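Local coordinates for protein chintase (Rhizomucor miehei, PDB 5YUQ) that probably hydrolyses the beta-1,4 linkages of chitin as a family 18 glycoside hydrolase, working through a tunnel-shaped active site, at residues G36-K47 with F86-Y97; T125-R136 with D166-D174. One frame throughout, in Å; residues are numbered along the deposited sequence. Where two conformers were deposited one is given.

Interaction 1: residues G36-K47 with F86-Y97; sequences GELSGFTDSQLK and FVSNLVDVVKEY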
loop_
_atom_site.group_PDB
_atom_site.type_symbol
_atom_site.label_atom_id
_atom_site.label_comp_id
_atom_site.label_asym_id
_atom_site.label_seq_id
_atom_site.Cartn_x
_atom_site.Cartn_y
_atom_site.Cartn_z
ATOM N N GLY A 36 -5.679 -22.858 3.440
ATOM C CA GLY A 36 -4.890 -22.146 4.428
ATOM C C GLY A 36 -3.398 -22.330 4.253
ATOM O O GLY A 36 -2.618 -22.060 5.169
ATOM N N GLU A 37 -2.996 -22.803 3.080
ATOM C CA GLU A 37 -1.579 -22.904 2.769
ATOM C C GLU A 37 -1.117 -21.566 2.218
ATOM O O GLU A 37 -1.935 -20.734 1.827
ATOM C CB GLU A 37 -1.323 -24.029 1.759
ATOM C CG GLU A 37 -1.621 -25.422 2.310
ATOM C CD GLU A 37 -1.145 -26.535 1.401
ATOM O OE1 GLU A 37 -1.750 -26.729 0.326
ATOM O OE2 GLU A 37 -0.164 -27.219 1.762
ATOM N N LEU A 38 0.193 -21.356 2.185
ATOM C CA LEU A 38 0.737 -20.110 1.665
ATOM C C LEU A 38 1.343 -20.394 0.300
ATOM O O LEU A 38 2.273 -21.192 0.184
ATOM C CB LEU A 38 1.781 -19.532 2.622
ATOM C CG LEU A 38 1.307 -18.943 3.956
ATOM C CD1 LEU A 38 0.165 -17.974 3.727
ATOM C CD2 LEU A 38 0.888 -20.002 4.956
ATOM N N SER A 39 0.799 -19.750 -0.730
ATOM C CA SER A 39 1.244 -19.977 -2.103
ATOM C C SER A 39 1.562 -18.663 -2.807
ATOM O O SER A 39 1.513 -17.594 -2.195
ATOM C CB SER A 39 0.159 -20.718 -2.890
ATOM O OG SER A 39 -0.940 -19.861 -3.166
ATOM N N GLY A 40 1.892 -18.746 -4.092
ATOM C CA GLY A 40 2.066 -17.559 -4.908
ATOM C C GLY A 40 3.379 -16.808 -4.797
ATOM O O GLY A 40 3.496 -15.702 -5.328
ATOM N N PHE A 41 4.362 -17.389 -4.110
ATOM C CA PHE A 41 5.685 -16.783 -4.063
ATOM C C PHE A 41 6.754 -17.800 -4.426
ATOM O O PHE A 41 6.493 -19.005 -4.470
ATOM C CB PHE A 41 5.969 -16.153 -2.699
ATOM C CG PHE A 41 6.109 -17.141 -1.585
ATOM C CD1 PHE A 41 4.988 -17.649 -0.940
ATOM C CD2 PHE A 41 7.366 -17.559 -1.174
ATOM C CE1 PHE A 41 5.125 -18.561 0.096
ATOM C CE2 PHE A 41 7.508 -18.465 -0.142
ATOM C CZ PHE A 41 6.391 -18.968 0.497
ATOM N N THR A 42 7.955 -17.302 -4.681
ATOM C CA THR A 42 9.040 -18.127 -5.186
ATOM C C THR A 42 9.985 -18.467 -4.050
ATOM O O THR A 42 10.665 -17.589 -3.515
ATOM C CB THR A 42 9.777 -17.382 -6.305
ATOM O OG1 THR A 42 8.827 -16.960 -7.295
ATOM C CG2 THR A 42 10.827 -18.277 -6.970
ATOM N N ASP A 43 10.010 -19.748 -3.690
ATOM C CA ASP A 43 10.847 -20.264 -2.610
ATOM C C ASP A 43 12.285 -19.762 -2.650
ATOM O O ASP A 43 12.786 -19.220 -1.667
ATOM C CB ASP A 43 10.842 -21.796 -2.637
ATOM C CG ASP A 43 11.800 -22.396 -1.623
ATOM O OD1 ASP A 43 11.544 -22.258 -0.408
ATOM O OD2 ASP A 43 12.818 -22.995 -2.031
ATOM N N SER A 44 12.947 -19.936 -3.791
ATOM C CA SER A 44 14.365 -19.616 -3.882
ATOM C C SER A 44 14.611 -18.121 -3.777
ATOM O O SER A 44 15.636 -17.693 -3.256
ATOM C CB SER A 44 14.949 -20.154 -5.183
ATOM O OG SER A 44 14.265 -19.625 -6.309
ATOM N N GLN A 45 13.674 -17.324 -4.284
ATOM C CA GLN A 45 13.820 -15.876 -4.173
ATOM C C GLN A 45 13.717 -15.426 -2.723
ATOM O O GLN A 45 14.528 -14.628 -2.265
ATOM C CB GLN A 45 12.770 -15.153 -5.023
ATOM C CG GLN A 45 13.032 -15.273 -6.507
ATOM C CD GLN A 45 11.980 -14.583 -7.347
ATOM O OE1 GLN A 45 11.959 -14.727 -8.564
ATOM N NE2 GLN A 45 11.105 -13.824 -6.704
ATOM N N LEU A 46 12.713 -15.923 -2.003
ATOM C CA LEU A 46 12.562 -15.532 -0.608
ATOM C C LEU A 46 13.784 -15.944 0.199
ATOM O O LEU A 46 14.301 -15.156 0.981
ATOM C CB LEU A 46 11.285 -16.111 0.002
ATOM C CG LEU A 46 10.988 -15.680 1.448
ATOM C CD1 LEU A 46 11.025 -14.162 1.563
ATOM C CD2 LEU A 46 9.636 -16.211 1.903
ATOM N N LYS A 47 14.268 -17.165 -0.002
ATOM C CA LYS A 47 15.455 -17.607 0.726
ATOM C C LYS A 47 16.680 -16.769 0.381
ATOM O O LYS A 47 17.459 -16.418 1.261
ATOM C CB LYS A 47 15.724 -19.099 0.498
ATOM C CG LYS A 47 14.599 -19.966 1.031
ATOM C CD LYS A 47 15.052 -21.308 1.548
ATOM C CE LYS A 47 13.915 -21.973 2.325
ATOM N NZ LYS A 47 14.155 -23.425 2.543
ATOM N N PHE A 86 -4.378 -22.520 9.480
ATOM C CA PHE A 86 -3.760 -21.347 8.875
ATOM C C PHE A 86 -2.668 -20.781 9.799
ATOM O O PHE A 86 -1.558 -20.485 9.351
ATOM C CB PHE A 86 -4.847 -20.315 8.562
ATOM C CG PHE A 86 -4.362 -19.112 7.814
ATOM C CD1 PHE A 86 -3.515 -19.235 6.713
ATOM C CD2 PHE A 86 -4.779 -17.849 8.196
ATOM C CE1 PHE A 86 -3.087 -18.105 6.015
ATOM C CE2 PHE A 86 -4.361 -16.723 7.515
ATOM C CZ PHE A 86 -3.508 -16.845 6.422
ATOM N N VAL A 87 -2.974 -20.657 11.088
ATOM C CA VAL A 87 -1.984 -20.215 12.068
ATOM C C VAL A 87 -0.754 -21.120 12.058
ATOM O O VAL A 87 0.377 -20.639 12.042
ATOM C CB VAL A 87 -2.576 -20.147 13.498
ATOM C CG1 VAL A 87 -1.470 -19.980 14.527
ATOM C CG2 VAL A 87 -3.556 -19.003 13.614
ATOM N N SER A 88 -0.986 -22.427 12.053
ATOM C CA SER A 88 0.097 -23.400 12.053
ATOM C C SER A 88 0.963 -23.219 10.811
ATOM O O SER A 88 2.196 -23.256 10.880
ATOM C CB SER A 88 -0.480 -24.823 12.106
ATOM O OG SER A 88 0.554 -25.793 12.163
ATOM N N ASN A 89 0.320 -22.999 9.674
ATOM C CA ASN A 89 1.056 -22.821 8.430
ATOM C C ASN A 89 1.855 -21.526 8.411
ATOM O O ASN A 89 2.953 -21.478 7.858
ATOM C CB ASN A 89 0.111 -22.885 7.233
ATOM C CG ASN A 89 -0.370 -24.290 6.945
ATOM O OD1 ASN A 89 0.183 -25.268 7.458
ATOM N ND2 ASN A 89 -1.395 -24.403 6.106
ATOM N N LEU A 90 1.311 -20.480 9.024
ATOM C CA LEU A 90 2.018 -19.205 9.116
ATOM C C LEU A 90 3.237 -19.314 10.027
ATOM O O LEU A 90 4.290 -18.755 9.735
ATOM C CB LEU A 90 1.085 -18.096 9.605
ATOM C CG LEU A 90 0.035 -17.632 8.597
ATOM C CD1 LEU A 90 -1.036 -16.814 9.299
ATOM C CD2 LEU A 90 0.686 -16.810 7.487
ATOM N N VAL A 91 3.094 -20.027 11.136
ATOM C CA VAL A 91 4.222 -20.244 12.028
ATOM C C VAL A 91 5.293 -21.056 11.310
ATOM O O VAL A 91 6.488 -20.782 11.446
ATOM C CB VAL A 91 3.769 -20.942 13.323
ATOM C CG1 VAL A 91 4.972 -21.351 14.163
ATOM C CG2 VAL A 91 2.835 -20.029 14.114
ATOM N N ASP A 92 4.862 -22.038 10.523
ATOM C CA ASP A 92 5.811 -22.875 9.795
ATOM C C ASP A 92 6.608 -22.066 8.780
ATOM O O ASP A 92 7.808 -22.274 8.639
ATOM C CB ASP A 92 5.104 -24.026 9.081
ATOM C CG ASP A 92 4.636 -25.105 10.027
ATOM O OD1 ASP A 92 5.059 -25.109 11.205
ATOM O OD2 ASP A 92 3.848 -25.966 9.580
ATOM N N VAL A 93 5.927 -21.151 8.145
ATOM C CA VAL A 93 6.603 -20.328 7.143
ATOM C C VAL A 93 7.670 -19.441 7.756
ATOM O O VAL A 93 8.704 -19.246 7.220
ATOM C CB VAL A 93 5.613 -19.493 6.292
ATOM C CG1 VAL A 93 5.133 -18.273 7.026
ATOM C CG2 VAL A 93 6.325 -19.033 5.049
ATOM N N VAL A 94 7.364 -18.897 8.921
ATOM C CA VAL A 94 8.321 -18.074 9.643
ATOM C C VAL A 94 9.570 -18.879 9.965
ATOM O O VAL A 94 10.688 -18.422 9.720
ATOM C CB VAL A 94 7.721 -17.483 10.932
ATOM C CG1 VAL A 94 8.823 -16.828 11.757
ATOM C CG2 VAL A 94 6.662 -16.461 10.564
ATOM N N LYS A 95 9.381 -20.096 10.472
ATOM C CA LYS A 95 10.516 -20.970 10.774
ATOM C C LYS A 95 11.249 -21.417 9.518
ATOM O O LYS A 95 12.480 -21.418 9.478
ATOM C CB LYS A 95 10.053 -22.208 11.559
ATOM C CG LYS A 95 9.468 -21.929 12.928
ATOM C CD LYS A 95 8.786 -23.189 13.458
ATOM C CE LYS A 95 8.224 -22.996 14.857
ATOM N NZ LYS A 95 7.481 -24.206 15.319
ATOM N N GLU A 96 10.499 -21.794 8.487
ATOM C CA GLU A 96 11.118 -22.302 7.258
ATOM C C GLU A 96 12.009 -21.261 6.594
ATOM O O GLU A 96 13.085 -21.583 6.072
ATOM C CB GLU A 96 10.050 -22.787 6.267
ATOM C CG GLU A 96 10.606 -23.215 4.904
ATOM C CD GLU A 96 11.536 -24.418 4.987
ATOM O OE1 GLU A 96 11.365 -25.249 5.905
ATOM O OE2 GLU A 96 12.439 -24.539 4.130
ATOM N N TYR A 97 11.577 -20.008 6.627
ATOM C CA TYR A 97 12.292 -18.956 5.905
ATOM C C TYR A 97 13.071 -18.027 6.823
ATOM O O TYR A 97 13.655 -17.050 6.360
ATOM C CB TYR A 97 11.335 -18.167 5.008
ATOM C CG TYR A 97 10.828 -18.982 3.850
ATOM C CD1 TYR A 97 11.546 -19.046 2.660
ATOM C CD2 TYR A 97 9.647 -19.705 3.946
ATOM C CE1 TYR A 97 11.097 -19.802 1.598
ATOM C CE2 TYR A 97 9.188 -20.458 2.890
ATOM C CZ TYR A 97 9.926 -20.507 1.719
ATOM O OH TYR A 97 9.470 -21.265 0.668
HETATM O O HOH W 1 11.416 -24.305 1.498
#
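Across Gly36 and Phe86 the two backbones come within 4.7 Å, CA to CA, and they meet again where Lys47 faces Tyr97; residues 43-47 and 86-97, as helical segments, run at 63° to each other, N to C. At the Gly36 end, Asn89 ND2 donates to Gly36 O (2.8 Å) in a nearly straight bond; the oxygen lies in the Asn89 amide plane, but the N-H meets it from above the carbonyl plane. The same oxygen sits at the edge of the Phe86 ring, and Leu38 CD1 rests against Phe86 CE1 and Leu90 CD2. Tyr97 carries the other end. Leu46 CD2 covers one face of its ring, 3.7 Å from the centroid, while Phe41 turns an edge toward it in an offset edge-to-face pair. Asp43 CG, anti to the backbone N (chi1 174°), carries OD1 to Tyr97 OH, which donates to its anti lone pair (2.5 Å). Lys47 NZ forms a salt bridge with Glu96 OE2 (2.6 Å), and a water donating to Asp43 OD1 and Glu96 OE2 probably eases the carboxylates' repulsion. The loop after strand 24-32 and the start of the next helix thus pack on helix 80-97 in the outer layer of the family 18 TIM barrel.

Interaction 2: residues T125-R136 with D166-D174; sequences TANYLKLFKALR and DDNWASTVD
With chi1 of Trp169 at -88°, CG stands anti to the carbonyl carbon and the indole swings over helix 124-139, where Leu129, its own CG anti to the backbone N (-180°), points the other way alongside it. These two side chains belong to knobs-into-holes packing between that helix and the short, weakly bonded helix 168-172 on the outer layer of the TIM barrel. Trp169 is one knob, seated among Thr125, Tyr128, Leu129 and Phe132. Leu129 lies over one face of the indole, with CD2 4.0 Å from the centroid of the five-membered ring, and the rim of the six-membered ring points at the face of Tyr128 in an offset edge-to-face pair, centroids 5.8 Å apart. Phe132 completes the aromatic cluster; Val173 CG2 lies over one face of the Phe132 ring in a CH-pi contact, 3.7 Å from the centroid. Deeper in, Tyr128 OH bonds to Trp106 N and Thr147 OG1, which ties the cluster to the barrel strands.

Thr172 is the second knob, among Leu129, Phe132, Lys133 and Arg136. Its methyl CG2 rests on the backbone of Phe132, whereas OG1 turns back to donate to Asn168 O (2.7 Å), so the hydroxyl is satisfied within its own turn. Asp166 fixes the start of this helix: OD1 accepts from both Asn168 N and Asn168 ND2, the amide arriving on the syn side and the backbone N-H from above the carboxylate plane. Leu129 CD2 touches the other oxygen, Asp166 OD2, at 3.5 Å.

At the far end Arg136 bends at chi2 and chi3, bringing its guanidinium edge-on to two acceptors. Asp174 OD2, which also accepts from Leu145 N, forms a salt bridge with Arg136 NH2 (2.9 Å), met from above its carboxylate plane, and the same NH2 donates to Thr172 O, also at 2.9 Å, nearly along the C=O axis.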
loop_
_atom_site.group_PDB
_atom_site.type_symbol
_atom_site.label_atom_id
_atom_site.label_comp_id
_atom_site.label_asym_id
_atom_site.label_seq_id
_atom_site.Cartn_x
_atom_site.Cartn_y
_atom_site.Cartn_z
ATOM N N THR A 125 -13.072 -8.399 11.365
ATOM C CA THR A 125 -12.080 -7.600 12.072
ATOM C C THR A 125 -11.724 -8.203 13.424
ATOM O O THR A 125 -10.552 -8.249 13.787
ATOM C CB THR A 125 -12.500 -6.123 12.175
ATOM O OG1 THR A 125 -12.538 -5.560 10.851
ATOM C CG2 THR A 125 -11.493 -5.341 13.001
ATOM N N ALA A 126 -12.721 -8.704 14.151
ATOM C CA ALA A 126 -12.445 -9.385 15.417
ATOM C C ALA A 126 -11.578 -10.623 15.174
ATOM O O ALA A 126 -10.677 -10.933 15.960
ATOM C CB ALA A 126 -13.750 -9.774 16.104
ATOM N N ASN A 127 -11.865 -11.332 14.085
ATOM C CA ASN A 127 -11.137 -12.554 13.762
ATOM C C ASN A 127 -9.711 -12.258 13.328
ATOM O O ASN A 127 -8.801 -13.047 13.581
ATOM C CB ASN A 127 -11.867 -13.342 12.666
ATOM C CG ASN A 127 -13.151 -13.980 13.165
ATOM O OD1 ASN A 127 -13.368 -14.114 14.374
ATOM N ND2 ASN A 127 -13.999 -14.391 12.235
ATOM N N TYR A 128 -9.527 -11.119 12.669
ATOM C CA TYR A 128 -8.199 -10.657 12.278
ATOM C C TYR A 128 -7.358 -10.446 13.522
ATOM O O TYR A 128 -6.203 -10.862 13.588
ATOM C CB TYR A 128 -8.326 -9.327 11.544
ATOM C CG TYR A 128 -7.260 -8.971 10.536
ATOM C CD1 TYR A 128 -6.233 -9.845 10.192
ATOM C CD2 TYR A 128 -7.301 -7.735 9.915
ATOM C CE1 TYR A 128 -5.276 -9.478 9.223
ATOM C CE2 TYR A 128 -6.361 -7.362 8.958
ATOM C CZ TYR A 128 -5.351 -8.231 8.630
ATOM O OH TYR A 128 -4.442 -7.836 7.678
ATOM N N LEU A 129 -7.939 -9.797 14.528
ATOM C CA LEU A 129 -7.230 -9.604 15.788
ATOM C C LEU A 129 -6.942 -10.942 16.457
ATOM O O LEU A 129 -5.845 -11.151 16.980
ATOM C CB LEU A 129 -8.015 -8.682 16.728
ATOM C CG LEU A 129 -7.341 -8.420 18.081
ATOM C CD1 LEU A 129 -5.915 -7.926 17.868
ATOM C CD2 LEU A 129 -8.145 -7.406 18.862
ATOM N N LYS A 130 -7.911 -11.854 16.414
ATOM C CA LYS A 130 -7.697 -13.188 16.965
ATOM C C LYS A 130 -6.492 -13.840 16.298
ATOM O O LYS A 130 -5.684 -14.487 16.957
ATOM C CB LYS A 130 -8.932 -14.062 16.780
ATOM C CG LYS A 130 -9.032 -15.145 17.828
ATOM C CD LYS A 130 -10.345 -15.903 17.739
ATOM C CE LYS A 130 -10.460 -16.896 18.897
ATOM N NZ LYS A 130 -11.474 -17.973 18.663
ATOM N N LEU A 131 -6.376 -13.655 14.992
ATOM C CA LEU A 131 -5.231 -14.176 14.259
ATOM C C LEU A 131 -3.919 -13.589 14.762
ATOM O O LEU A 131 -2.960 -14.321 14.990
ATOM C CB LEU A 131 -5.397 -13.909 12.764
ATOM C CG LEU A 131 -4.203 -14.262 11.875
ATOM C CD1 LEU A 131 -3.859 -15.731 12.008
ATOM C CD2 LEU A 131 -4.553 -13.915 10.441
ATOM N N PHE A 132 -3.861 -12.273 14.940
ATOM C CA PHE A 132 -2.633 -11.667 15.437
ATOM C C PHE A 132 -2.298 -12.144 16.840
ATOM O O PHE A 132 -1.131 -12.354 17.170
ATOM C CB PHE A 132 -2.727 -10.147 15.406
ATOM C CG PHE A 132 -2.317 -9.548 14.097
ATOM C CD1 PHE A 132 -0.989 -9.557 13.706
ATOM C CD2 PHE A 132 -3.258 -8.970 13.266
ATOM C CE1 PHE A 132 -0.598 -8.995 12.493
ATOM C CE2 PHE A 132 -2.878 -8.400 12.049
ATOM C CZ PHE A 132 -1.538 -8.412 11.669
ATOM N N LYS A 133 -3.319 -12.315 17.669
ATOM C CA LYS A 133 -3.082 -12.823 19.014
ATOM C C LYS A 133 -2.518 -14.230 18.992
ATOM O O LYS A 133 -1.621 -14.555 19.767
ATOM C CB LYS A 133 -4.367 -12.811 19.835
ATOM C CG LYS A 133 -4.861 -11.426 20.163
ATOM C CD LYS A 133 -6.085 -11.534 21.056
ATOM C CE LYS A 133 -6.629 -10.182 21.439
ATOM N NZ LYS A 133 -7.944 -10.354 22.127
ATOM N N ALA A 134 -3.059 -15.067 18.118
ATOM C CA ALA A 134 -2.555 -16.428 17.980
ATOM C C ALA A 134 -1.108 -16.426 17.493
ATOM O O ALA A 134 -0.278 -17.189 17.985
ATOM C CB ALA A 134 -3.429 -17.219 17.034
ATOM N N LEU A 135 -0.805 -15.568 16.521
ATOM C CA LEU A 135 0.565 -15.474 16.025
ATOM C C LEU A 135 1.504 -14.953 17.099
ATOM O O LEU A 135 2.616 -15.453 17.250
ATOM C CB LEU A 135 0.646 -14.582 14.784
ATOM C CG LEU A 135 -0.112 -15.107 13.567
ATOM C CD1 LEU A 135 -0.193 -14.044 12.504
ATOM C CD2 LEU A 135 0.584 -16.337 13.026
ATOM N N ARG A 136 1.057 -13.959 17.860
ATOM C CA ARG A 136 1.890 -13.408 18.925
ATOM C C ARG A 136 2.189 -14.469 19.979
ATOM O O ARG A 136 3.318 -14.583 20.453
ATOM C CB ARG A 136 1.209 -12.201 19.581
ATOM C CG ARG A 136 1.990 -11.636 20.770
ATOM C CD ARG A 136 3.335 -11.085 20.330
ATOM N NE ARG A 136 3.168 -9.855 19.554
ATOM C CZ ARG A 136 4.057 -9.374 18.693
ATOM N NH1 ARG A 136 5.189 -10.026 18.458
ATOM N NH2 ARG A 136 3.806 -8.245 18.058
ATOM N N ASP A 166 -10.812 -2.116 19.521
ATOM C CA ASP A 166 -10.407 -2.932 20.664
ATOM C C ASP A 166 -8.969 -2.567 21.004
ATOM O O ASP A 166 -8.109 -2.547 20.119
ATOM C CB ASP A 166 -10.508 -4.400 20.226
ATOM C CG ASP A 166 -10.205 -5.395 21.329
ATOM O OD1 ASP A 166 -9.547 -5.064 22.346
ATOM O OD2 ASP A 166 -10.636 -6.557 21.164
ATOM N N ASP A 167 -8.681 -2.257 22.265
ATOM C CA ASP A 167 -7.324 -1.798 22.555
ATOM C C ASP A 167 -6.301 -2.923 22.520
ATOM O O ASP A 167 -5.107 -2.688 22.657
ATOM C CB ASP A 167 -7.223 -0.870 23.790
ATOM C CG ASP A 167 -7.377 -1.586 25.121
ATOM O OD1 ASP A 167 -7.204 -2.822 25.212
ATOM O OD2 ASP A 167 -7.645 -0.866 26.107
ATOM N N ASN A 168 -6.773 -4.145 22.291
ATOM C CA ASN A 168 -5.854 -5.242 22.045
ATOM C C ASN A 168 -5.222 -5.168 20.661
ATOM O O ASN A 168 -4.242 -5.857 20.394
ATOM C CB ASN A 168 -6.544 -6.584 22.250
ATOM C CG ASN A 168 -6.730 -6.911 23.716
ATOM O OD1 ASN A 168 -5.855 -7.513 24.337
ATOM N ND2 ASN A 168 -7.860 -6.498 24.281
ATOM N N TRP A 169 -5.768 -4.338 19.781
ATOM C CA TRP A 169 -5.097 -4.115 18.503
ATOM C C TRP A 169 -3.730 -3.500 18.754
ATOM O O TRP A 169 -2.712 -4.037 18.336
ATOM C CB TRP A 169 -5.942 -3.225 17.582
ATOM C CG TRP A 169 -6.911 -4.004 16.749
ATOM C CD1 TRP A 169 -8.269 -4.063 16.896
ATOM C CD2 TRP A 169 -6.588 -4.829 15.626
ATOM N NE1 TRP A 169 -8.810 -4.888 15.934
ATOM C CE2 TRP A 169 -7.801 -5.364 15.137
ATOM C CE3 TRP A 169 -5.393 -5.174 14.990
ATOM C CZ2 TRP A 169 -7.848 -6.226 14.041
ATOM C CZ3 TRP A 169 -5.438 -6.019 13.892
ATOM C CH2 TRP A 169 -6.659 -6.545 13.433
ATOM N N ALA A 170 -3.711 -2.375 19.456
ATOM C CA ALA A 170 -2.461 -1.666 19.699
ATOM C C ALA A 170 -1.517 -2.475 20.590
ATOM O O ALA A 170 -0.301 -2.392 20.442
ATOM C CB ALA A 170 -2.737 -0.294 20.312
ATOM N N SER A 171 -2.061 -3.271 21.507
ATOM C CA SER A 171 -1.181 -4.022 22.399
ATOM C C SER A 171 -0.622 -5.312 21.797
ATOM O O SER A 171 0.281 -5.927 22.365
ATOM C CB SER A 171 -1.863 -4.311 23.740
ATOM O OG SER A 171 -2.927 -5.233 23.581
ATOM N N THR A 172 -1.133 -5.706 20.634
ATOM C CA THR A 172 -0.724 -6.972 20.031
ATOM C C THR A 172 0.101 -6.750 18.781
ATOM O O THR A 172 1.097 -7.433 18.557
ATOM C CB THR A 172 -1.947 -7.831 19.649
ATOM O OG1 THR A 172 -2.759 -8.042 20.811
ATOM C CG2 THR A 172 -1.510 -9.185 19.098
ATOM N N VAL A 173 -0.322 -5.786 17.973
ATOM C CA VAL A 173 0.293 -5.542 16.674
ATOM C C VAL A 173 1.349 -4.454 16.786
ATOM O O VAL A 173 1.108 -3.403 17.385
ATOM C CB VAL A 173 -0.785 -5.146 15.633
ATOM C CG1 VAL A 173 -0.140 -4.737 14.296
ATOM C CG2 VAL A 173 -1.767 -6.293 15.435
ATOM N N ASP A 174 2.525 -4.698 16.215
ATOM C CA ASP A 174 3.608 -3.740 16.353
ATOM C C ASP A 174 3.380 -2.455 15.567
ATOM O O ASP A 174 3.648 -1.366 16.069
ATOM C CB ASP A 174 4.941 -4.382 15.949
ATOM C CG ASP A 174 5.321 -5.508 16.869
ATOM O OD1 ASP A 174 5.402 -5.263 18.096
ATOM O OD2 ASP A 174 5.479 -6.648 16.388
#

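Overall arrangement
From the N terminus, interaction 1 closes first, joining the stretch that follows strand 24-32 to helix 80-97 across 38 intervening residues that contain strand 59-65. Only then does interaction 2 open; its 29 intervening residues carry strand 144-149, and segment 166-174 then leads into strand 175-178. The two loops neither nest nor cross, so the chain is an example of contacts made in series along a barrel of successive strand-and-helix units. Their centres lie about 20 Å apart, yet helices 80-97 and 124-139 touch directly: Val87 packs on Leu131 and Ala134, and Leu90 on Leu131 and Leu135, so one helix-to-helix interface in the outer layer joins the two contacts.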